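Local coordinates for protein Myo-inositol phosphohydrolase (PDB 4WU3) that probably removes phosphate groups from phytate and other inositol phosphates as a protein-tyrosine-phosphatase-like phytase, at residues Pro220-Phe225 and Thr319-Trp324; His256-Asn261 and His306-Val311; Ser266-Ile271 and Glu299-Val304. The protein carries 2 engineered substitutions. All coordinates share one frame; numbering follows the deposited sequence.

Contact 1 of 3, residues Pro220-Phe225 and Thr319-Trp324; sequences PDVDKF and TPYSVW
The first torsions of Asp223 and Ser322 aim the carboxylate and the hydroxyl at each other: Asp223 CG lies beside its own backbone N, opposite the carbonyl carbon (chi1 -81°), while Ser322 OG takes the position between backbone N and carbonyl carbon (chi1 56°). The carboxylate of helix 219-230 thereby reaches the first turn of helix 321-327, where Pro320 holds the N-cap position. Ser322 N donates to Asp223 OD1 at 3.0 Å, a nearly straight bond (163°) that meets the oxygen on its syn side, only slightly out of the carboxylate plane. The other oxygen, OD2, faces the serine hydroxyl; the modelled 2.3 Å between Asp223 OD2 and Ser322 OG is too short to be taken literally, so the details of that bond stay doubtful. A water adds a further link, accepting from Tyr321 N at 2.9 Å and donating to Asp223 OD1.

Beside this polar patch runs an apolar one. Val222 CG1 comes obliquely to the root of the Tyr321 side chain, 3.8 Å from Tyr321 CG. A beta-branched valine is compact enough to fill this buried place, where Phe303 and Phe307 of helix 291-313 also press on it, and Tyr321 packs edge-to-face with Tyr310.

Pro320, at the N-cap, has no polar side chain to cap the first turn; Asp223 of a neighbouring helix supplies an acceptor for Ser322 N instead. The partial positive charge at that helix start would probably stabilise the ionised form of Asp223.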
loop_
_atom_site.group_PDB
_atom_site.type_symbol
_atom_site.label_atom_id
_atom_site.label_comp_id
_atom_site.label_asym_id
_atom_site.label_seq_id
_atom_site.Cartn_x
_atom_site.Cartn_y
_atom_site.Cartn_z
ATOM N N PRO A 220 8.970 -14.866 -2.046
ATOM C CA PRO A 220 9.001 -16.309 -2.316
ATOM C C PRO A 220 8.613 -16.662 -3.756
ATOM O O PRO A 220 9.100 -17.665 -4.290
ATOM C CB PRO A 220 7.978 -16.885 -1.326
ATOM C CG PRO A 220 7.877 -15.872 -0.240
ATOM C CD PRO A 220 8.134 -14.535 -0.875
ATOM N N ASP A 221 7.747 -15.844 -4.365
ATOM C CA ASP A 221 7.360 -16.008 -5.770
ATOM C C ASP A 221 8.461 -15.578 -6.747
ATOM O O ASP A 221 8.609 -16.141 -7.833
ATOM C CB ASP A 221 6.086 -15.218 -6.060
ATOM C CG ASP A 221 4.834 -15.962 -5.645
ATOM O OD1 ASP A 221 4.812 -17.201 -5.770
ATOM O OD2 ASP A 221 3.866 -15.313 -5.206
ATOM N N VAL A 222 9.225 -14.566 -6.361
ATOM C CA VAL A 222 10.441 -14.250 -7.078
ATOM C C VAL A 222 11.372 -15.466 -6.994
ATOM O O VAL A 222 11.897 -15.905 -8.007
ATOM C CB VAL A 222 11.129 -12.992 -6.514
ATOM C CG1 VAL A 222 12.427 -12.704 -7.264
ATOM C CG2 VAL A 222 10.196 -11.795 -6.589
ATOM N N ASP A 223 11.554 -16.034 -5.802
ATOM C CA ASP A 223 12.448 -17.199 -5.662
ATOM C C ASP A 223 12.003 -18.356 -6.564
ATOM O O ASP A 223 12.822 -19.053 -7.183
ATOM C CB ASP A 223 12.466 -17.718 -4.216
ATOM C CG ASP A 223 13.399 -16.927 -3.294
ATOM O OD1 ASP A 223 14.062 -15.963 -3.730
ATOM O OD2 ASP A 223 13.462 -17.291 -2.103
ATOM N N LYS A 224 10.692 -18.572 -6.595
ATOM C CA LYS A 224 10.114 -19.643 -7.374
ATOM C C LYS A 224 10.364 -19.418 -8.860
ATOM O O LYS A 224 10.755 -20.343 -9.571
ATOM C CB LYS A 224 8.616 -19.760 -7.091
ATOM C CG LYS A 224 7.966 -20.884 -7.865
ATOM C CD LYS A 224 6.470 -20.975 -7.622
ATOM C CE LYS A 224 5.923 -22.252 -8.251
ATOM N NZ LYS A 224 4.521 -22.072 -8.708
ATOM N N PHE A 225 10.167 -18.186 -9.323
ATOM C CA PHE A 225 10.457 -17.847 -10.715
ATOM C C PHE A 225 11.923 -18.088 -11.081
ATOM O O PHE A 225 12.213 -18.657 -12.135
ATOM C CB PHE A 225 10.109 -16.394 -11.023
ATOM C CG PHE A 225 10.563 -15.960 -12.379
ATOM C CD1 PHE A 225 9.870 -16.361 -13.509
ATOM C CD2 PHE A 225 11.700 -15.185 -12.531
ATOM C CE1 PHE A 225 10.296 -15.975 -14.766
ATOM C CE2 PHE A 225 12.132 -14.799 -13.782
ATOM C CZ PHE A 225 11.427 -15.189 -14.898
ATOM N N THR A 319 22.918 -16.971 -4.364
ATOM C CA THR A 319 22.128 -16.614 -3.191
ATOM C C THR A 319 20.710 -16.319 -3.651
ATOM O O THR A 319 20.506 -15.534 -4.577
ATOM C CB THR A 319 22.674 -15.350 -2.512
ATOM O OG1 THR A 319 24.058 -15.519 -2.191
ATOM C CG2 THR A 319 21.896 -15.031 -1.254
ATOM N N PRO A 320 19.722 -16.956 -3.018
ATOM C CA PRO A 320 18.336 -16.697 -3.400
ATOM C C PRO A 320 17.977 -15.225 -3.198
ATOM O O PRO A 320 18.555 -14.566 -2.327
ATOM C CB PRO A 320 17.526 -17.582 -2.439
ATOM C CG PRO A 320 18.483 -18.630 -1.966
ATOM C CD PRO A 320 19.834 -17.969 -1.954
ATOM N N TYR A 321 17.033 -14.722 -3.996
ATOM C CA TYR A 321 16.642 -13.322 -3.927
ATOM C C TYR A 321 16.115 -12.973 -2.537
ATOM O O TYR A 321 16.476 -11.941 -1.969
ATOM C CB TYR A 321 15.588 -12.966 -4.988
ATOM C CG TYR A 321 15.070 -11.570 -4.780
ATOM C CD1 TYR A 321 15.728 -10.483 -5.314
ATOM C CD2 TYR A 321 13.974 -11.333 -3.982
ATOM C CE1 TYR A 321 15.280 -9.191 -5.088
ATOM C CE2 TYR A 321 13.517 -10.044 -3.751
ATOM C CZ TYR A 321 14.174 -8.979 -4.309
ATOM O OH TYR A 321 13.727 -7.697 -4.084
ATOM N N SER A 322 15.266 -13.840 -1.995
ATOM C CA SER A 322 14.690 -13.622 -0.666
ATOM C C SER A 322 15.773 -13.479 0.401
ATOM O O SER A 322 15.636 -12.671 1.321
ATOM C CB SER A 322 13.749 -14.772 -0.302
ATOM O OG SER A 322 14.429 -16.013 -0.390
ATOM N N VAL A 323 16.851 -14.254 0.264
ATOM C CA VAL A 323 17.949 -14.225 1.225
ATOM C C VAL A 323 18.733 -12.931 1.080
ATOM O O VAL A 323 18.994 -12.236 2.062
ATOM C CB VAL A 323 18.878 -15.457 1.079
ATOM C CG1 VAL A 323 20.052 -15.366 2.040
ATOM C CG2 VAL A 323 18.108 -16.739 1.349
ATOM N N TRP A 324 19.100 -12.596 -0.150
ATOM C CA TRP A 324 19.762 -11.332 -0.415
ATOM C C TRP A 324 18.901 -10.160 0.078
ATOM O O TRP A 324 19.401 -9.237 0.725
ATOM C CB TRP A 324 20.032 -11.196 -1.913
ATOM C CG TRP A 324 20.558 -9.868 -2.304
ATOM C CD1 TRP A 324 21.874 -9.500 -2.404
ATOM C CD2 TRP A 324 19.789 -8.720 -2.675
ATOM N NE1 TRP A 324 21.965 -8.186 -2.806
ATOM C CE2 TRP A 324 20.698 -7.685 -2.973
ATOM C CE3 TRP A 324 18.420 -8.462 -2.767
ATOM C CZ2 TRP A 324 20.281 -6.422 -3.361
ATOM C CZ3 TRP A 324 18.008 -7.209 -3.145
ATOM C CH2 TRP A 324 18.933 -6.199 -3.441
HETATM O O HOH W 1 15.940 -16.648 -5.794
#

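Contact 2 of 3, residues His256-Asn261 and His306-Val311; sequences HDILKN and HFYDYV
A near-parallel helix pair of the N-terminal tyrosine-phosphatase-like unit, helices 247-261 and 291-313, packs here through Ile258 and Leu259 on one side and Phe307, Tyr308 and Val311 on the other. Segments 256-261 and 306-311 run with their N-to-C directions 21° apart and their axes approach to 9.6 Å, close enough for branched side chains to interlock. Ile258 sits at the centre. Ile258 CG2, anti to the backbone N, touches Phe307 CE2 at 3.7 Å and Val311 CG2 at 3.6 Å, whereas Ile258 CG1 meets the edge of the Tyr308 ring at CD1 (3.8 Å). Branching at CB lets Ile258 touch Phe307 and Val311 with one branch and Tyr308 with the other. Leu259 crosses Phe307 at about a right angle, placing Leu259 CG at the ring edge 3.9 Å from Phe307 CZ, and Val311 CG2 covers one face of that same ring near its rim. Phenylalanine thus suits a place lined by Ile258, Leu259 and Val311, while Tyr308 can end in a hydroxyl that hydrogen-bonds to Val265 O. Around this buried seam, Leu259 also rests on Phe225 and Tyr229 of helix 219-230, Ile258 leans on Ile270 of helix 267-276, and His256 bonds to Tyr240 of strand 237-241.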
loop_
_atom_site.group_PDB
_atom_site.type_symbol
_atom_site.label_atom_id
_atom_site.label_comp_id
_atom_site.label_asym_id
_atom_site.label_seq_id
_atom_site.Cartn_x
_atom_site.Cartn_y
_atom_site.Cartn_z
ATOM N N HIS A 256 13.031 -9.954 -16.709
ATOM C CA HIS A 256 13.671 -10.730 -17.768
ATOM C C HIS A 256 14.827 -9.943 -18.392
ATOM O O HIS A 256 15.946 -10.446 -18.506
ATOM C CB HIS A 256 12.625 -11.093 -18.834
ATOM C CG HIS A 256 13.072 -12.144 -19.807
ATOM N ND1 HIS A 256 12.796 -13.485 -19.638
ATOM C CD2 HIS A 256 13.760 -12.046 -20.966
ATOM C CE1 HIS A 256 13.307 -14.169 -20.647
ATOM N NE2 HIS A 256 13.889 -13.317 -21.471
ATOM N N ASP A 257 14.542 -8.703 -18.786
ATOM C CA ASP A 257 15.533 -7.825 -19.405
ATOM C C ASP A 257 16.735 -7.699 -18.464
ATOM O O ASP A 257 17.886 -7.799 -18.883
ATOM C CB ASP A 257 14.896 -6.462 -19.673
ATOM C CG ASP A 257 15.680 -5.613 -20.663
ATOM O OD1 ASP A 257 16.893 -5.840 -20.848
ATOM O OD2 ASP A 257 15.080 -4.687 -21.247
ATOM N N ILE A 258 16.459 -7.512 -17.176
ATOM C CA ILE A 258 17.509 -7.388 -16.171
ATOM C C ILE A 258 18.372 -8.654 -16.061
ATOM O O ILE A 258 19.602 -8.583 -15.980
ATOM C CB ILE A 258 16.888 -7.079 -14.794
ATOM C CG1 ILE A 258 16.476 -5.600 -14.719
ATOM C CG2 ILE A 258 17.851 -7.452 -13.682
ATOM C CD1 ILE A 258 15.477 -5.305 -13.620
ATOM N N LEU A 259 17.725 -9.812 -16.050
ATOM C CA LEU A 259 18.439 -11.094 -15.995
ATOM C C LEU A 259 19.357 -11.303 -17.204
ATOM O O LEU A 259 20.403 -11.943 -17.092
ATOM C CB LEU A 259 17.447 -12.248 -15.906
ATOM C CG LEU A 259 16.822 -12.483 -14.533
ATOM C CD1 LEU A 259 15.599 -13.378 -14.637
ATOM C CD2 LEU A 259 17.858 -13.074 -13.581
ATOM N N LYS A 260 18.969 -10.766 -18.353
ATOM C CA LYS A 260 19.782 -10.889 -19.554
ATOM C C LYS A 260 20.819 -9.771 -19.692
ATOM O O LYS A 260 21.865 -9.978 -20.275
ATOM C CB LYS A 260 18.898 -10.871 -20.802
ATOM C CG LYS A 260 17.893 -11.993 -20.889
ATOM C CD LYS A 260 18.578 -13.323 -21.093
ATOM C CE LYS A 260 17.535 -14.403 -21.313
ATOM N NZ LYS A 260 18.138 -15.714 -21.678
ATOM N N ASN A 261 20.536 -8.588 -19.164
ATOM C CA ASN A 261 21.283 -7.419 -19.578
ATOM C C ASN A 261 21.742 -6.480 -18.476
ATOM O O ASN A 261 22.338 -5.448 -18.767
ATOM C CB ASN A 261 20.439 -6.622 -20.566
ATOM C CG ASN A 261 20.098 -7.412 -21.812
ATOM O OD1 ASN A 261 20.978 -7.978 -22.457
ATOM N ND2 ASN A 261 18.815 -7.445 -22.166
ATOM N N HIS A 306 15.261 -3.083 -6.638
ATOM C CA HIS A 306 15.950 -4.041 -5.777
ATOM C C HIS A 306 16.346 -5.291 -6.547
ATOM O O HIS A 306 17.431 -5.826 -6.328
ATOM C CB HIS A 306 15.089 -4.432 -4.577
ATOM C CG HIS A 306 14.721 -3.281 -3.698
ATOM N ND1 HIS A 306 15.636 -2.335 -3.289
ATOM C CD2 HIS A 306 13.539 -2.929 -3.142
ATOM C CE1 HIS A 306 15.027 -1.443 -2.527
ATOM N NE2 HIS A 306 13.755 -1.781 -2.421
ATOM N N PHE A 307 15.468 -5.764 -7.427
ATOM C CA PHE A 307 15.797 -6.904 -8.284
ATOM C C PHE A 307 16.992 -6.586 -9.189
ATOM O O PHE A 307 17.873 -7.435 -9.375
ATOM C CB PHE A 307 14.590 -7.318 -9.137
ATOM C CG PHE A 307 14.809 -8.583 -9.929
ATOM C CD1 PHE A 307 14.675 -9.825 -9.331
ATOM C CD2 PHE A 307 15.146 -8.527 -11.264
ATOM C CE1 PHE A 307 14.879 -10.988 -10.061
ATOM C CE2 PHE A 307 15.357 -9.683 -11.990
ATOM C CZ PHE A 307 15.221 -10.915 -11.392
ATOM N N TYR A 308 17.031 -5.375 -9.753
ATOM C CA TYR A 308 18.191 -4.947 -10.556
ATOM C C TYR A 308 19.498 -5.059 -9.767
ATOM O O TYR A 308 20.485 -5.662 -10.233
ATOM C CB TYR A 308 18.020 -3.506 -11.024
ATOM C CG TYR A 308 19.124 -3.004 -11.927
ATOM C CD1 TYR A 308 19.087 -3.243 -13.293
ATOM C CD2 TYR A 308 20.200 -2.279 -11.420
ATOM C CE1 TYR A 308 20.081 -2.779 -14.130
ATOM C CE2 TYR A 308 21.204 -1.811 -12.256
ATOM C CZ TYR A 308 21.132 -2.060 -13.613
ATOM O OH TYR A 308 22.125 -1.606 -14.464
ATOM N N ASP A 309 19.493 -4.466 -8.574
ATOM C CA ASP A 309 20.633 -4.534 -7.663
ATOM C C ASP A 309 21.025 -5.979 -7.345
ATOM O O ASP A 309 22.202 -6.294 -7.302
ATOM C CB ASP A 309 20.335 -3.778 -6.360
ATOM C CG ASP A 309 20.243 -2.292 -6.560
ATOM O OD1 ASP A 309 20.645 -1.826 -7.628
ATOM O OD2 ASP A 309 19.753 -1.583 -5.661
ATOM N N TYR A 310 20.037 -6.840 -7.120
ATOM C CA TYR A 310 20.291 -8.238 -6.794
ATOM C C TYR A 310 21.013 -8.944 -7.936
ATOM O O TYR A 310 22.002 -9.647 -7.720
ATOM C CB TYR A 310 18.987 -8.976 -6.501
ATOM C CG TYR A 310 19.129 -10.472 -6.585
ATOM C CD1 TYR A 310 19.789 -11.180 -5.594
ATOM C CD2 TYR A 310 18.597 -11.183 -7.659
ATOM C CE1 TYR A 310 19.924 -12.546 -5.669
ATOM C CE2 TYR A 310 18.724 -12.556 -7.734
ATOM C CZ TYR A 310 19.389 -13.230 -6.737
ATOM O OH TYR A 310 19.537 -14.597 -6.819
ATOM N N VAL A 311 20.523 -8.757 -9.154
ATOM C CA VAL A 311 21.157 -9.379 -10.301
ATOM C C VAL A 311 22.555 -8.783 -10.505
ATOM O O VAL A 311 23.507 -9.511 -10.789
ATOM C CB VAL A 311 20.297 -9.268 -11.568
ATOM C CG1 VAL A 311 21.024 -9.883 -12.761
ATOM C CG2 VAL A 311 18.971 -9.990 -11.351
#

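Contact 3 of 3, residues Ser266-Ile271 and Glu299-Val304; sequences SFDDII and ERYQFV
The Phe267 ring carries Ile271 CG1, from the next turn of its own helix, on one face, 3.6 Å above the plane and toward the rim, while Tyr301 meets it at the edge. Phe267 CZ and Tyr301 CE1 come within 3.6 Å, and the two ring planes are tilted by 34°, an oblique pairing. Two helices of the phosphatase-like unit, 267-276 and 291-313, meet here; their segments 267-271 and 299-304 are inclined at 126° with axes 12.3 Å apart, so large side chains must span the gap. Aromatic residues suit this distance: with CG anti to the backbone N (chi1 173°), Phe267 extends its ring across until Phe267 CE1 lies 3.5 Å from the carbonyl oxygen Val304 O. Val304, crossing Phe267 at about a right angle, touches with its CG2 both Phe267 CZ and Ile271 CD1 at 4.0 Å, and Val254 of helix 247-261 packs against it from a third helix.

The start of helix 267-276 is fixed by Ser266 at the N-cap, whose side chain accepts from Asp269 N, a classic use of serine because its short hydroxyl reaches back to a first-turn amide. Toward the polar side, Asp268 and Tyr301 are joined through water rather than directly: a single molecule donates to Asp268 OD1 at 3.0 Å and lies 2.6 Å from Tyr301 OH.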
loop_
_atom_site.group_PDB
_atom_site.type_symbol
_atom_site.label_atom_id
_atom_site.label_comp_id
_atom_site.label_asym_id
_atom_site.label_seq_id
_atom_site.Cartn_x
_atom_site.Cartn_y
_atom_site.Cartn_z
ATOM N N SER A 266 21.785 0.079 -18.113
ATOM C CA SER A 266 21.378 0.715 -16.872
ATOM C C SER A 266 19.930 0.406 -16.521
ATOM O O SER A 266 19.111 0.079 -17.383
ATOM C CB SER A 266 21.552 2.218 -16.970
ATOM O OG SER A 266 20.576 2.757 -17.838
ATOM N N PHE A 267 19.620 0.520 -15.241
ATOM C CA PHE A 267 18.268 0.321 -14.754
ATOM C C PHE A 267 17.282 1.236 -15.475
ATOM O O PHE A 267 16.247 0.786 -15.967
ATOM C CB PHE A 267 18.207 0.555 -13.236
ATOM C CG PHE A 267 16.815 0.534 -12.687
ATOM C CD1 PHE A 267 16.124 -0.660 -12.563
ATOM C CD2 PHE A 267 16.195 1.703 -12.307
ATOM C CE1 PHE A 267 14.838 -0.684 -12.075
ATOM C CE2 PHE A 267 14.909 1.688 -11.822
ATOM C CZ PHE A 267 14.227 0.495 -11.715
ATOM N N ASP A 268 17.614 2.518 -15.564
ATOM C CA ASP A 268 16.717 3.485 -16.192
ATOM C C ASP A 268 16.401 3.144 -17.648
ATOM O O ASP A 268 15.286 3.360 -18.112
ATOM C CB ASP A 268 17.324 4.887 -16.115
ATOM C CG ASP A 268 17.265 5.468 -14.716
ATOM O OD1 ASP A 268 16.484 4.949 -13.883
ATOM O OD2 ASP A 268 17.994 6.446 -14.445
ATOM N N ASP A 269 17.393 2.637 -18.370
ATOM C CA ASP A 269 17.220 2.332 -19.773
ATOM C C ASP A 269 16.266 1.153 -19.916
ATOM O O ASP A 269 15.385 1.139 -20.782
ATOM C CB ASP A 269 18.576 2.047 -20.432
ATOM C CG ASP A 269 19.308 3.330 -20.860
ATOM O OD1 ASP A 269 18.719 4.442 -20.747
ATOM O OD2 ASP A 269 20.473 3.229 -21.307
ATOM N N ILE A 270 16.417 0.171 -19.043
ATOM C CA ILE A 270 15.542 -0.980 -19.087
ATOM C C ILE A 270 14.082 -0.557 -18.860
ATOM O O ILE A 270 13.202 -0.901 -19.643
ATOM C CB ILE A 270 16.004 -2.046 -18.077
ATOM C CG1 ILE A 270 17.348 -2.635 -18.531
ATOM C CG2 ILE A 270 14.967 -3.145 -17.961
ATOM C CD1 ILE A 270 17.881 -3.741 -17.638
ATOM N N ILE A 271 13.837 0.209 -17.803
ATOM C CA ILE A 271 12.491 0.699 -17.491
ATOM C C ILE A 271 11.891 1.441 -18.689
ATOM O O ILE A 271 10.753 1.182 -19.084
ATOM C CB ILE A 271 12.509 1.643 -16.263
ATOM C CG1 ILE A 271 12.840 0.857 -14.996
ATOM C CG2 ILE A 271 11.167 2.359 -16.105
ATOM C CD1 ILE A 271 11.783 -0.158 -14.630
ATOM N N GLU A 299 5.560 0.764 -4.468
ATOM C CA GLU A 299 6.074 -0.537 -4.051
ATOM C C GLU A 299 6.645 -1.330 -5.227
ATOM O O GLU A 299 7.751 -1.868 -5.146
ATOM C CB GLU A 299 4.968 -1.352 -3.345
ATOM C CG GLU A 299 5.447 -2.665 -2.718
ATOM C CD GLU A 299 4.318 -3.593 -2.303
ATOM O OE1 GLU A 299 3.173 -3.404 -2.775
ATOM O OE2 GLU A 299 4.571 -4.528 -1.514
ATOM N N ARG A 300 5.914 -1.414 -6.328
ATOM C CA ARG A 300 6.409 -2.227 -7.428
ATOM C C ARG A 300 7.579 -1.568 -8.181
ATOM O O ARG A 300 8.413 -2.269 -8.763
ATOM C CB ARG A 300 5.282 -2.603 -8.383
ATOM C CG ARG A 300 4.928 -1.521 -9.352
ATOM C CD ARG A 300 3.736 -1.883 -10.208
ATOM N NE ARG A 300 3.436 -0.751 -11.068
ATOM C CZ ARG A 300 2.364 -0.649 -11.838
ATOM N NH1 ARG A 300 1.460 -1.625 -11.858
ATOM N NH2 ARG A 300 2.205 0.441 -12.581
ATOM N N TYR A 301 7.665 -0.240 -8.174
ATOM C CA TYR A 301 8.825 0.411 -8.778
ATOM C C TYR A 301 10.074 0.105 -7.963
ATOM O O TYR A 301 11.122 -0.225 -8.501
ATOM C CB TYR A 301 8.640 1.919 -8.871
ATOM C CG TYR A 301 9.802 2.654 -9.508
ATOM C CD1 TYR A 301 10.439 2.156 -10.639
ATOM C CD2 TYR A 301 10.229 3.876 -9.006
ATOM C CE1 TYR A 301 11.489 2.833 -11.231
ATOM C CE2 TYR A 301 11.273 4.570 -9.597
ATOM C CZ TYR A 301 11.899 4.044 -10.704
ATOM O OH TYR A 301 12.935 4.731 -11.285
ATOM N N GLN A 302 9.950 0.227 -6.657
ATOM C CA GLN A 302 11.053 -0.062 -5.774
ATOM C C GLN A 302 11.464 -1.519 -5.902
ATOM O O GLN A 302 12.641 -1.844 -5.787
ATOM C CB GLN A 302 10.662 0.268 -4.333
ATOM C CG GLN A 302 10.540 1.760 -4.090
ATOM C CD GLN A 302 10.143 2.107 -2.671
ATOM O OE1 GLN A 302 9.472 1.344 -1.989
ATOM N NE2 GLN A 302 10.546 3.280 -2.233
ATOM N N PHE A 303 10.502 -2.406 -6.134
ATOM C CA PHE A 303 10.854 -3.801 -6.263
ATOM C C PHE A 303 11.787 -4.033 -7.434
ATOM O O PHE A 303 12.736 -4.791 -7.307
ATOM C CB PHE A 303 9.644 -4.727 -6.437
ATOM C CG PHE A 303 10.026 -6.070 -6.979
ATOM C CD1 PHE A 303 10.842 -6.915 -6.244
ATOM C CD2 PHE A 303 9.620 -6.470 -8.237
ATOM C CE1 PHE A 303 11.227 -8.146 -6.752
ATOM C CE2 PHE A 303 9.994 -7.698 -8.748
ATOM C CZ PHE A 303 10.801 -8.535 -8.007
ATOM N N VAL A 304 11.510 -3.430 -8.586
ATOM C CA VAL A 304 12.362 -3.691 -9.749
ATOM C C VAL A 304 13.746 -3.071 -9.560
ATOM O O VAL A 304 14.713 -3.570 -10.102
ATOM C CB VAL A 304 11.733 -3.284 -11.105
ATOM C CG1 VAL A 304 10.728 -4.331 -11.530
ATOM C CG2 VAL A 304 11.096 -1.910 -11.045
HETATM O O HOH W 2 13.621 4.144 -13.730
#

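Well into the N-terminal half, the chain forms helix 219-230, returns through strand 237-241, then builds helices 247-261, 267-276, 291-313 and 321-327. The three contacts nest without crossing. Contact 3 closes the innermost loop, between helix 267-276 and helix 291-313; contact 2 encloses it, joining helix 247-261 to a later part of helix 291-313; contact 1 surrounds both, bringing helix 321-327 back to helix 219-230. Helix 291-313 is the common member: it supplies one side of contacts 2 and 3, and its Phe303, His306 and Tyr310 touch contact 1. Tyr310 OH probably hydrogen-bonds to Thr319 O, while Asp257 meets Ile270, joining the three contacts into one continuous helical cluster.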